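Long-range contacts in DyP (Bjerkandera adusta, PDB 3VXI), which probably works as a heme b peroxidase of the dye-decolorizing family, reducing hydrogen peroxide while oxidising dyes and other substrates: residues V309-P314 with N379-K384; D323-M328 with I363-R368. All blocks are in the same frame, centred on the assembly; numbering follows the deposited sequence.

Interaction 1 is a buried contact; interaction 2 is only partly buried. Both bear on helix 367-375. Residues 363-368 lead into its start, and 379-384 follow its end. Its Trp374 meets Phe380 of interaction 1 and Phe325 of interaction 2. In 309-314 with 379-384, a buried lysine donates to a loop carbonyl and proline packs against a phenylalanine ring. In 323-328 with 363-368, no direct hydrogen bond crosses, and a water and a CA-H...O contact take its place. The two come together at the bound ascorbic acid, where Asn313 and His326 both touch it. Both also reach the heme.

Interaction 1 of 2, residues V309-P314 with N379-K384; sequences VRKTNP and NFPFSK. With HEM (protoporphyrin IX containing Fe), chain B; ASC (ascorbic acid), chain C.
Lys311 and Phe380 form the centre of this contact. Lys311 NZ donates a hydrogen bond of 2.7 Å to Phe380 O. The C=O...NZ angle is 147°, and the nitrogen lies tilted from the carbonyl plane. The same NZ also bonds Trp374 O and Gly389 O. Three carbonyl oxygens thus grip one ammonium group, which probably helps to keep its charge stable in a buried place.

The Phe380 ring carries the apolar half. Its CG stands anti to the backbone N (chi1 -174°), which sends the ring toward the end of the helix. There Pro314 CG meets its rim, 3.5 Å from Phe380 CZ and close to the ring plane. Pro381 follows a cis peptide bond, and its CB lies over one face of the Phe380 ring. Phe380 CD1 in turn sits over the centre of the Phe382 ring, 3.5 Å above its plane.

Arg310 reaches out as an extended chain. It and Lys384 approach from opposite directions, and Arg310 NH2 stops 4.1 Å from Lys384 NZ, a pair of like charges. Asp317 offsets them: its OD2 pairs with Arg310 NE and its OD1 with Lys384 NZ. Lys384 NZ also bonds Leu297 O.

On the heme side, Asn313 ND2 donates to a heme propionate, O2D, at 2.9 Å. It also donates to O1 of the bound ascorbic acid, at 2.9 Å.

The contact joins helix 308-312, which starts with the axial heme ligand His308, to the loop between helix 367-375 and strand 401-403. Phe380 stacks on Trp374 near the end of helix 367-375. The short helix and its exit thus have the heme on one side, at Thr312 and Asn313, and the loop on another, at Lys311 and Pro314.

Interaction 2 of 2, residues D323-M328 with I363-R368; sequences DTFHAM and IGNGFR. With ASC (ascorbic acid), chain C; HEM (protoporphyrin IX containing Fe), chain B.
A water joins Thr324 to Asn365. It donates to Thr324 O at 2.8 Å and accepts from Asn365 ND2 at 3.0 Å. The two side chains also touch directly: Thr324 CG2 packs against ND2 of the amide. With chi1 at -47°, OG1 lies beside the backbone N, and the methyl takes the place opposite that N, next to the Asn365 amide.

Asn365 O is the next meeting point. Phe325 CA approaches it at 3.2 Å in a CA-H...O contact, with 140° at the hydrogen. The Phe325 ring turns its edge to the same oxygen, with CD1 3.3 Å from Asn365 O. Thr324 CB covers one face of that ring. Phe325 also stacks on Phe369, and its carbonyl accepts from Gln370 NE2 of helix 367-375.

Gly366 is at the N-cap position of that helix, its CA 4.3 Å from Ala327 CB. Three residues earlier, Ile363 O accepts from both Gly366 N and Arg368 N, which arrive from opposite faces of the carbonyl plane and hold the turn into the helix.

Away from the contact, His326 presents the edge of its imidazole to ascorbic acid, its CE1 3.2 Å from ASC O1. An alanine here would remove that edge, and would probably leave the ascorbic acid less closely held beside Asn313. Phe367 CD1 packs on the heme vinyl carbon CBC at 3.6 Å.

Across the two segments there is no direct hydrogen bond. The turn 323-326 and the start of the helix are joined by one water, a CA-H...O contact and ring-edge packing. Such a junction relies on close fit rather than on charge, with His326 on one side toward the ascorbic acid and Phe367 on the other toward the heme.

Interaction 1 of 2, residues V309-P314 with N379-K384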
loop_
_atom_site.group_PDB
_atom_site.type_symbol
_atom_site.label_atom_id
_atom_site.label_comp_id
_atom_site.label_asym_id
_atom_site.label_seq_id
_atom_site.Cartn_x
_atom_site.Cartn_y
_atom_site.Cartn_z
ATOM N N VAL A 309 -0.095 -11.460 4.271
ATOM C CA VAL A 309 -0.835 -11.525 3.007
ATOM C C VAL A 309 -2.171 -12.243 3.149
ATOM O O VAL A 309 -3.126 -11.923 2.432
ATOM C CB VAL A 309 -0.017 -12.101 1.822
ATOM C CG1 VAL A 309 1.233 -11.253 1.570
ATOM C CG2 VAL A 309 0.355 -13.557 2.026
ATOM N N ARG A 310 -2.245 -13.196 4.082
ATOM C CA ARG A 310 -3.478 -13.947 4.291
ATOM C C ARG A 310 -4.510 -13.080 5.011
ATOM O O ARG A 310 -5.698 -13.141 4.702
ATOM C CB ARG A 310 -3.179 -15.233 5.057
ATOM C CG ARG A 310 -4.383 -16.131 5.285
ATOM C CD ARG A 310 -3.924 -17.497 5.767
ATOM N NE ARG A 310 -5.028 -18.443 5.783
ATOM C CZ ARG A 310 -4.896 -19.741 6.019
ATOM N NH1 ARG A 310 -3.704 -20.247 6.309
ATOM N NH2 ARG A 310 -5.968 -20.521 6.001
ATOM N N LYS A 311 -4.045 -12.254 5.953
ATOM C CA LYS A 311 -4.929 -11.321 6.642
ATOM C C LYS A 311 -5.458 -10.238 5.715
ATOM O O LYS A 311 -6.636 -9.873 5.808
ATOM C CB LYS A 311 -4.199 -10.656 7.812
ATOM C CG LYS A 311 -4.043 -11.538 9.035
ATOM C CD LYS A 311 -5.285 -11.514 9.904
ATOM C CE LYS A 311 -4.903 -11.648 11.362
ATOM N NZ LYS A 311 -6.086 -11.382 12.243
ATOM N N THR A 312 -4.605 -9.695 4.842
ATOM C CA THR A 312 -5.033 -8.589 3.979
ATOM C C THR A 312 -5.752 -9.031 2.705
ATOM O O THR A 312 -6.502 -8.246 2.112
ATOM C CB THR A 312 -3.874 -7.656 3.627
ATOM O OG1 THR A 312 -2.888 -8.402 2.906
ATOM C CG2 THR A 312 -3.248 -7.061 4.906
ATOM N N ASN A 313 -5.505 -10.267 2.278
ATOM C CA ASN A 313 -6.285 -10.899 1.204
ATOM C C ASN A 313 -6.541 -12.371 1.548
ATOM O O ASN A 313 -5.730 -13.250 1.246
ATOM C CB ASN A 313 -5.578 -10.796 -0.160
ATOM C CG ASN A 313 -6.381 -11.440 -1.273
ATOM O OD1 ASN A 313 -7.506 -11.897 -1.054
ATOM N ND2 ASN A 313 -5.806 -11.501 -2.468
ATOM N N PRO A 314 -7.680 -12.649 2.186
ATOM C CA PRO A 314 -7.974 -13.979 2.728
ATOM C C PRO A 314 -8.273 -15.063 1.700
ATOM O O PRO A 314 -8.300 -16.240 2.061
ATOM C CB PRO A 314 -9.189 -13.725 3.633
ATOM C CG PRO A 314 -9.135 -12.237 3.918
ATOM C CD PRO A 314 -8.623 -11.628 2.660
ATOM N N ASN A 379 -9.672 -12.762 15.886
ATOM C CA ASN A 379 -10.513 -13.888 15.515
ATOM C C ASN A 379 -10.844 -13.945 14.026
ATOM O O ASN A 379 -11.812 -14.582 13.608
ATOM C CB ASN A 379 -11.740 -13.934 16.422
ATOM C CG ASN A 379 -11.357 -14.229 17.869
ATOM O OD1 ASN A 379 -11.123 -15.382 18.240
ATOM N ND2 ASN A 379 -11.266 -13.180 18.679
ATOM N N PHE A 380 -10.002 -13.282 13.239
ATOM C CA PHE A 380 -10.059 -13.358 11.796
ATOM C C PHE A 380 -8.741 -13.919 11.232
ATOM O O PHE A 380 -7.677 -13.528 11.691
ATOM C CB PHE A 380 -10.357 -11.998 11.160
ATOM C CG PHE A 380 -10.545 -12.108 9.694
ATOM C CD1 PHE A 380 -11.812 -12.407 9.166
ATOM C CD2 PHE A 380 -9.442 -12.060 8.838
ATOM C CE1 PHE A 380 -11.970 -12.605 7.799
ATOM C CE2 PHE A 380 -9.597 -12.254 7.472
ATOM C CZ PHE A 380 -10.862 -12.533 6.947
ATOM N N PRO A 381 -8.801 -14.831 10.233
ATOM C CA PRO A 381 -9.996 -15.380 9.567
ATOM C C PRO A 381 -10.901 -16.171 10.514
ATOM O O PRO A 381 -10.448 -16.677 11.546
ATOM C CB PRO A 381 -9.410 -16.265 8.453
ATOM C CG PRO A 381 -8.037 -16.624 8.930
ATOM C CD PRO A 381 -7.558 -15.387 9.662
ATOM N N PHE A 382 -12.181 -16.226 10.165
ATOM C CA PHE A 382 -13.213 -16.798 11.025
ATOM C C PHE A 382 -13.222 -18.322 10.990
ATOM O O PHE A 382 -12.786 -18.940 10.018
ATOM C CB PHE A 382 -14.601 -16.297 10.598
ATOM C CG PHE A 382 -14.748 -14.801 10.592
ATOM C CD1 PHE A 382 -14.502 -14.047 11.741
ATOM C CD2 PHE A 382 -15.180 -14.145 9.442
ATOM C CE1 PHE A 382 -14.659 -12.651 11.739
ATOM C CE2 PHE A 382 -15.352 -12.751 9.431
ATOM C CZ PHE A 382 -15.086 -12.005 10.581
ATOM N N SER A 383 -13.748 -18.915 12.057
ATOM C CA SER A 383 -14.059 -20.349 12.099
ATOM C C SER A 383 -12.837 -21.260 11.975
ATOM O O SER A 383 -12.903 -22.349 11.391
ATOM C CB SER A 383 -15.125 -20.710 11.050
ATOM O OG SER A 383 -16.264 -19.872 11.172
ATOM N N LYS A 384 -11.727 -20.817 12.550
ATOM C CA LYS A 384 -10.497 -21.599 12.533
ATOM C C LYS A 384 -10.325 -22.389 13.819
ATOM O O LYS A 384 -10.846 -21.996 14.863
ATOM C CB LYS A 384 -9.280 -20.688 12.297
ATOM C CG LYS A 384 -9.305 -19.919 10.977
ATOM C CD LYS A 384 -9.619 -20.804 9.765
ATOM C CE LYS A 384 -9.292 -20.049 8.486
ATOM N NZ LYS A 384 -9.875 -20.732 7.306
HETATM C CHA HEM B . 1.225 -7.685 0.400
HETATM C CHB HEM B . 4.785 -5.641 2.951
HETATM C CHC HEM B . 1.582 -2.636 4.981
HETATM C CHD HEM B . -1.995 -4.698 2.477
HETATM C C1A HEM B . 2.457 -7.425 0.936
HETATM C C2A HEM B . 3.677 -8.141 0.639
HETATM C C3A HEM B . 4.657 -7.550 1.336
HETATM C C4A HEM B . 4.084 -6.467 2.100
HETATM C CMA HEM B . 6.140 -7.959 1.389
HETATM C CAA HEM B . 3.820 -9.377 -0.281
HETATM C CBA HEM B . 3.919 -9.010 -1.760
HETATM C CGA HEM B . 2.581 -9.066 -2.458
HETATM O O1A HEM B . 1.804 -10.023 -2.228
HETATM O O2A HEM B . 2.303 -8.170 -3.261
HETATM C C1B HEM B . 4.243 -4.644 3.736
HETATM C C2B HEM B . 4.961 -3.753 4.625
HETATM C C3B HEM B . 4.070 -2.918 5.177
HETATM C C4B HEM B . 2.769 -3.250 4.649
HETATM C CMB HEM B . 6.483 -3.791 4.886
HETATM C CAB HEM B . 4.331 -1.781 6.186
HETATM C CBB HEM B . 5.524 -1.164 6.286
HETATM C C1C HEM B . 0.320 -2.988 4.535
HETATM C C2C HEM B . -0.934 -2.418 4.991
HETATM C C3C HEM B . -1.926 -3.006 4.300
HETATM C C4C HEM B . -1.312 -3.930 3.379
HETATM C CMC HEM B . -1.036 -1.325 6.078
HETATM C CAC HEM B . -3.441 -2.780 4.368
HETATM C CBC HEM B . -4.016 -2.451 5.536
HETATM C C1D HEM B . -1.442 -5.619 1.638
HETATM C C2D HEM B . -2.189 -6.307 0.613
HETATM C C3D HEM B . -1.195 -7.225 -0.025
HETATM C C4D HEM B . 0.058 -7.016 0.660
HETATM C CMD HEM B . -3.661 -6.165 0.208
HETATM C CAD HEM B . -1.502 -8.188 -1.168
HETATM C CBD HEM B . -2.121 -9.430 -0.535
HETATM C CGD HEM B . -2.580 -10.410 -1.580
HETATM O O1D HEM B . -2.264 -11.619 -1.392
HETATM O O2D HEM B . -3.260 -10.017 -2.561
HETATM N NA HEM B . 2.735 -6.411 1.834
HETATM N NB HEM B . 2.903 -4.316 3.775
HETATM N NC HEM B . 0.053 -3.931 3.561
HETATM N ND HEM B . -0.107 -6.032 1.631
HETATM FE FE HEM B . 1.404 -5.203 2.727
HETATM C C1 ASC C . -8.234 -13.811 -4.492
HETATM C C2 ASC C . -9.372 -14.056 -3.717
HETATM C C3 ASC C . -9.862 -15.284 -4.109
HETATM C C4 ASC C . -8.996 -15.823 -5.229
HETATM C C5 ASC C . -9.800 -15.812 -6.540
HETATM C C6 ASC C . -8.872 -16.106 -7.727
HETATM O O1 ASC C . -7.517 -12.824 -4.454
HETATM O O2 ASC C . -9.929 -13.242 -2.758
HETATM O O3 ASC C . -10.933 -15.937 -3.607
HETATM O O4 ASC C . -7.962 -14.830 -5.373
HETATM O O5 ASC C . -10.445 -14.532 -6.725
HETATM O O6 ASC C . -9.609 -16.238 -8.951
HETATM O O HOH W 1 1.708 -3.811 1.191
#

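Interaction 2 of 2, residues D323-M328 with I363-R368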
loop_
_atom_site.group_PDB
_atom_site.type_symbol
_atom_site.label_atom_id
_atom_site.label_comp_id
_atom_site.label_asym_id
_atom_site.label_seq_id
_atom_site.Cartn_x
_atom_site.Cartn_y
_atom_site.Cartn_z
ATOM N N ASP A 323 -15.465 -9.844 -4.377
ATOM C CA ASP A 323 -14.952 -8.656 -5.078
ATOM C C ASP A 323 -14.555 -7.531 -4.135
ATOM O O ASP A 323 -13.629 -6.767 -4.410
ATOM C CB ASP A 323 -16.031 -8.052 -5.975
ATOM C CG ASP A 323 -16.414 -8.934 -7.144
ATOM O OD1 ASP A 323 -15.636 -9.827 -7.556
ATOM O OD2 ASP A 323 -17.519 -8.679 -7.671
ATOM N N THR A 324 -15.279 -7.451 -3.028
ATOM C CA THR A 324 -15.505 -6.203 -2.294
ATOM C C THR A 324 -14.291 -5.581 -1.615
ATOM O O THR A 324 -14.214 -4.346 -1.477
ATOM C CB THR A 324 -16.603 -6.439 -1.224
ATOM O OG1 THR A 324 -17.701 -7.137 -1.827
ATOM C CG2 THR A 324 -17.117 -5.127 -0.655
ATOM N N PHE A 325 -13.345 -6.423 -1.206
ATOM C CA PHE A 325 -12.285 -5.972 -0.313
ATOM C C PHE A 325 -10.912 -5.935 -0.938
ATOM O O PHE A 325 -9.912 -5.824 -0.223
ATOM C CB PHE A 325 -12.295 -6.798 0.972
ATOM C CG PHE A 325 -13.663 -6.983 1.542
ATOM C CD1 PHE A 325 -14.340 -5.904 2.112
ATOM C CD2 PHE A 325 -14.290 -8.225 1.485
ATOM C CE1 PHE A 325 -15.633 -6.065 2.633
ATOM C CE2 PHE A 325 -15.579 -8.389 1.998
ATOM C CZ PHE A 325 -16.243 -7.306 2.572
ATOM N N HIS A 326 -10.864 -6.005 -2.266
ATOM C CA HIS A 326 -9.591 -5.898 -2.982
ATOM C C HIS A 326 -9.241 -4.436 -3.178
ATOM O O HIS A 326 -10.118 -3.585 -3.277
ATOM C CB HIS A 326 -9.653 -6.605 -4.342
ATOM C CG HIS A 326 -9.820 -8.090 -4.234
ATOM N ND1 HIS A 326 -8.761 -8.947 -4.022
ATOM C CD2 HIS A 326 -10.930 -8.863 -4.265
ATOM C CE1 HIS A 326 -9.212 -10.187 -3.940
ATOM N NE2 HIS A 326 -10.526 -10.164 -4.083
ATOM N N ALA A 327 -7.949 -4.149 -3.250
ATOM C CA ALA A 327 -7.481 -2.786 -3.455
ATOM C C ALA A 327 -6.147 -2.828 -4.187
ATOM O O ALA A 327 -5.436 -3.833 -4.134
ATOM C CB ALA A 327 -7.338 -2.074 -2.123
ATOM N N MET A 328 -5.829 -1.744 -4.897
ATOM C CA MET A 328 -4.543 -1.606 -5.585
ATOM C C MET A 328 -3.517 -0.983 -4.664
ATOM O O MET A 328 -3.852 -0.090 -3.882
ATOM C CB MET A 328 -4.678 -0.674 -6.792
ATOM C CG MET A 328 -5.569 -1.169 -7.913
ATOM S SD MET A 328 -4.920 -2.644 -8.711
ATOM C CE MET A 328 -3.286 -2.156 -9.240
ATOM N N ILE A 363 -13.111 3.491 0.886
ATOM C CA ILE A 363 -12.014 3.380 1.860
ATOM C C ILE A 363 -12.305 2.296 2.903
ATOM O O ILE A 363 -11.433 1.475 3.235
ATOM C CB ILE A 363 -11.715 4.749 2.533
ATOM C CG1 ILE A 363 -11.213 5.746 1.482
ATOM C CG2 ILE A 363 -10.699 4.576 3.677
ATOM C CD1 ILE A 363 -10.979 7.167 2.000
ATOM N N GLY A 364 -13.549 2.270 3.370
ATOM C CA GLY A 364 -13.958 1.340 4.408
ATOM C C GLY A 364 -13.956 -0.121 4.014
ATOM O O GLY A 364 -14.040 -0.988 4.886
ATOM N N ASN A 365 -13.873 -0.397 2.709
ATOM C CA ASN A 365 -13.859 -1.775 2.206
ATOM C C ASN A 365 -12.477 -2.238 1.773
ATOM O O ASN A 365 -12.243 -3.445 1.612
ATOM C CB ASN A 365 -14.801 -1.924 1.012
ATOM C CG ASN A 365 -16.274 -1.872 1.392
ATOM O OD1 ASN A 365 -16.645 -1.886 2.570
ATOM N ND2 ASN A 365 -17.120 -1.815 0.377
ATOM N N GLY A 366 -11.559 -1.297 1.576
ATOM C CA GLY A 366 -10.215 -1.634 1.106
ATOM C C GLY A 366 -9.243 -1.581 2.257
ATOM O O GLY A 366 -9.300 -2.411 3.176
ATOM N N PHE A 367 -8.352 -0.592 2.220
ATOM C CA PHE A 367 -7.410 -0.359 3.309
ATOM C C PHE A 367 -8.013 -0.548 4.709
ATOM O O PHE A 367 -7.473 -1.267 5.546
ATOM C CB PHE A 367 -6.835 1.064 3.192
ATOM C CG PHE A 367 -6.140 1.534 4.439
ATOM C CD1 PHE A 367 -4.917 0.980 4.809
ATOM C CD2 PHE A 367 -6.726 2.494 5.274
ATOM C CE1 PHE A 367 -4.283 1.385 5.979
ATOM C CE2 PHE A 367 -6.091 2.906 6.444
ATOM C CZ PHE A 367 -4.870 2.353 6.803
ATOM N N ARG A 368 -9.132 0.114 4.972
ATOM C CA ARG A 368 -9.632 0.181 6.336
ATOM C C ARG A 368 -10.206 -1.151 6.815
ATOM O O ARG A 368 -10.099 -1.484 8.002
ATOM C CB ARG A 368 -10.647 1.299 6.446
ATOM C CG ARG A 368 -10.967 1.716 7.835
ATOM C CD ARG A 368 -11.865 2.933 7.753
ATOM N NE ARG A 368 -12.103 3.465 9.087
ATOM C CZ ARG A 368 -13.073 3.067 9.902
ATOM N NH1 ARG A 368 -13.932 2.114 9.543
ATOM N NH2 ARG A 368 -13.175 3.615 11.105
HETATM C C1 ASC C . -8.234 -13.811 -4.492
HETATM C C2 ASC C . -9.372 -14.056 -3.717
HETATM C C3 ASC C . -9.862 -15.284 -4.109
HETATM C C4 ASC C . -8.996 -15.823 -5.229
HETATM C C5 ASC C . -9.800 -15.812 -6.540
HETATM C C6 ASC C . -8.872 -16.106 -7.727
HETATM O O1 ASC C . -7.517 -12.824 -4.454
HETATM O O2 ASC C . -9.929 -13.242 -2.758
HETATM O O3 ASC C . -10.933 -15.937 -3.607
HETATM O O4 ASC C . -7.962 -14.830 -5.373
HETATM O O5 ASC C . -10.445 -14.532 -6.725
HETATM O O6 ASC C . -9.609 -16.238 -8.951
HETATM C CHA HEM B . 1.225 -7.685 0.400
HETATM C CHB HEM B . 4.785 -5.641 2.951
HETATM C CHC HEM B . 1.582 -2.636 4.981
HETATM C CHD HEM B . -1.995 -4.698 2.477
HETATM C C1A HEM B . 2.457 -7.425 0.936
HETATM C C2A HEM B . 3.677 -8.141 0.639
HETATM C C3A HEM B . 4.657 -7.550 1.336
HETATM C C4A HEM B . 4.084 -6.467 2.100
HETATM C CMA HEM B . 6.140 -7.959 1.389
HETATM C CAA HEM B . 3.820 -9.377 -0.281
HETATM C CBA HEM B . 3.919 -9.010 -1.760
HETATM C CGA HEM B . 2.581 -9.066 -2.458
HETATM O O1A HEM B . 1.804 -10.023 -2.228
HETATM O O2A HEM B . 2.303 -8.170 -3.261
HETATM C C1B HEM B . 4.243 -4.644 3.736
HETATM C C2B HEM B . 4.961 -3.753 4.625
HETATM C C3B HEM B . 4.070 -2.918 5.177
HETATM C C4B HEM B . 2.769 -3.250 4.649
HETATM C CMB HEM B . 6.483 -3.791 4.886
HETATM C CAB HEM B . 4.331 -1.781 6.186
HETATM C CBB HEM B . 5.524 -1.164 6.286
HETATM C C1C HEM B . 0.320 -2.988 4.535
HETATM C C2C HEM B . -0.934 -2.418 4.991
HETATM C C3C HEM B . -1.926 -3.006 4.300
HETATM C C4C HEM B . -1.312 -3.930 3.379
HETATM C CMC HEM B . -1.036 -1.325 6.078
HETATM C CAC HEM B . -3.441 -2.780 4.368
HETATM C CBC HEM B . -4.016 -2.451 5.536
HETATM C C1D HEM B . -1.442 -5.619 1.638
HETATM C C2D HEM B . -2.189 -6.307 0.613
HETATM C C3D HEM B . -1.195 -7.225 -0.025
HETATM C C4D HEM B . 0.058 -7.016 0.660
HETATM C CMD HEM B . -3.661 -6.165 0.208
HETATM C CAD HEM B . -1.502 -8.188 -1.168
HETATM C CBD HEM B . -2.121 -9.430 -0.535
HETATM C CGD HEM B . -2.580 -10.410 -1.580
HETATM O O1D HEM B . -2.264 -11.619 -1.392
HETATM O O2D HEM B . -3.260 -10.017 -2.561
HETATM N NA HEM B . 2.735 -6.411 1.834
HETATM N NB HEM B . 2.903 -4.316 3.775
HETATM N NC HEM B . 0.053 -3.931 3.561
HETATM N ND HEM B . -0.107 -6.032 1.631
HETATM FE FE HEM B . 1.404 -5.203 2.727
HETATM O O HOH W 2 -15.781 -2.242 -2.317
HETATM O O HOH W 1 1.708 -3.811 1.191
#